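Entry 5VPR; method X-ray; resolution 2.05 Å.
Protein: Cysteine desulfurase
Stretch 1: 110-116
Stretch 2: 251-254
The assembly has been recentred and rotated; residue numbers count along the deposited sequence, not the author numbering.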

# COMPACT_ATOMS: atom_id res chain seq x y z
N TYR A 110 15.37 -10.97 -7.06
CA TYR A 110 16.76 -11.39 -7.13
C TYR A 110 16.95 -12.78 -6.55
O TYR A 110 17.70 -13.59 -7.11
CB TYR A 110 17.66 -10.38 -6.40
CG TYR A 110 18.05 -9.16 -7.21
CD1 TYR A 110 17.73 -7.88 -6.78
CD2 TYR A 110 18.75 -9.30 -8.41
CE1 TYR A 110 18.09 -6.76 -7.51
CE2 TYR A 110 19.11 -8.18 -9.15
CZ TYR A 110 18.78 -6.92 -8.70
OH TYR A 110 19.14 -5.81 -9.44
N ALA A 111 16.28 -13.10 -5.44
CA ALA A 111 16.45 -14.41 -4.83
C ALA A 111 15.82 -15.53 -5.67
O ALA A 111 16.24 -16.68 -5.55
CB ALA A 111 15.88 -14.41 -3.41
N MET A 112 14.84 -15.22 -6.54
CA MET A 112 14.26 -16.25 -7.40
C MET A 112 15.20 -16.68 -8.51
O MET A 112 14.97 -17.73 -9.12
CB MET A 112 12.95 -15.79 -8.03
CG MET A 112 11.77 -15.65 -7.09
SD MET A 112 11.16 -17.22 -6.45
CE MET A 112 10.76 -18.07 -7.97
N THR A 113 16.24 -15.88 -8.80
CA THR A 113 17.07 -16.09 -9.99
C THR A 113 17.51 -17.55 -10.12
O THR A 113 17.47 -18.12 -11.22
CB THR A 113 18.30 -15.18 -9.95
OG1 THR A 113 17.88 -13.80 -10.01
CG2 THR A 113 19.23 -15.47 -11.14
N ASP A 114 17.88 -18.18 -9.00
CA ASP A 114 18.38 -19.55 -9.03
C ASP A 114 17.28 -20.58 -9.24
O ASP A 114 17.58 -21.70 -9.68
CB ASP A 114 19.13 -19.86 -7.73
CG ASP A 114 20.59 -19.41 -7.78
OD1 ASP A 114 21.06 -18.98 -8.86
OD2 ASP A 114 21.27 -19.48 -6.73
N LEU A 115 16.02 -20.25 -8.94
CA LEU A 115 14.93 -21.21 -9.10
C LEU A 115 14.24 -21.11 -10.46
O LEU A 115 13.25 -21.81 -10.68
CB LEU A 115 13.90 -21.02 -7.98
CG LEU A 115 14.41 -21.11 -6.54
CD1 LEU A 115 13.34 -20.62 -5.57
CD2 LEU A 115 14.84 -22.52 -6.20
N ILE A 116 14.72 -20.27 -11.37
CA ILE A 116 14.08 -20.06 -12.66
C ILE A 116 15.03 -20.51 -13.76
O ILE A 116 16.15 -20.00 -13.86
CB ILE A 116 13.69 -18.59 -12.87
CG1 ILE A 116 12.95 -18.06 -11.65
CG2 ILE A 116 12.85 -18.45 -14.12
CD1 ILE A 116 11.72 -18.85 -11.34
N GLU A 251 12.73 -20.41 3.13
CA GLU A 251 13.79 -21.40 3.26
C GLU A 251 14.20 -22.02 1.93
O GLU A 251 15.18 -22.77 1.90
CB GLU A 251 13.37 -22.49 4.23
CG GLU A 251 13.23 -22.00 5.66
CD GLU A 251 12.66 -23.05 6.60
OE1 GLU A 251 12.20 -24.10 6.11
OE2 GLU A 251 12.67 -22.81 7.83
N GLN A 252 13.49 -21.75 0.84
CA GLN A 252 13.91 -22.22 -0.47
C GLN A 252 14.72 -21.18 -1.23
O GLN A 252 15.35 -21.51 -2.24
CB GLN A 252 12.69 -22.65 -1.30
CG GLN A 252 11.91 -23.81 -0.68
CD GLN A 252 10.66 -24.18 -1.48
OE1 GLN A 252 10.73 -24.40 -2.69
NE2 GLN A 252 9.52 -24.25 -0.81
N LEU A 253 14.74 -19.93 -0.76
CA LEU A 253 15.49 -18.85 -1.39
C LEU A 253 16.91 -18.78 -0.81
O LEU A 253 17.28 -19.54 0.09
CB LEU A 253 14.76 -17.52 -1.21
CG LEU A 253 13.69 -17.13 -2.23
CD1 LEU A 253 12.71 -18.26 -2.49
CD2 LEU A 253 12.97 -15.90 -1.75
N ASN A 254 17.71 -17.87 -1.35
CA ASN A 254 19.07 -17.63 -0.84
C ASN A 254 19.53 -16.21 -1.17
O ASN A 254 19.31 -15.28 -0.39
CB ASN A 254 20.05 -18.66 -1.42

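This is a small, apolar contact in which Leu253, from a segment without regular helix or strand, packs against Ala111 (helical), Met112 and Leu115 (in a 3-10 segment); no hydrogen bond crosses it among the modelled atoms. The two stretches bury 234 Å² in all, counting both sides. The closest CA atoms across the contact are those of Ala111 and Leu253, 5.7 Å apart. The CA-to-CB bond of Ala111 points toward the other stretch, and CB of Ala111 lies 3.7 Å from CD2 of Leu253. The other methyl of Leu253, CD1, meets CD1 of Leu115 at 3.9 Å and, more loosely, SD of Met112 at 4.4 Å, so the forked leucine side chain serves several neighbours at once. The CA-to-CB bond of Met112 points away from the other stretch, yet its SD still comes within reach; the covered area is small. Leu115 also reaches the backbone of the second stretch: its CD1 is 4.0 Å from O of Gln252, a van der Waals contact. Within the first stretch, local hydrogen bonds link the residues around the contact. O of Tyr110 accepts from both N of Thr113 (3.2 Å) and OG1 of Thr113 (2.9 Å), while N of Leu115 donates to O of Met112 at 2.7 Å. The side chain of Asn254 is modelled only to CB.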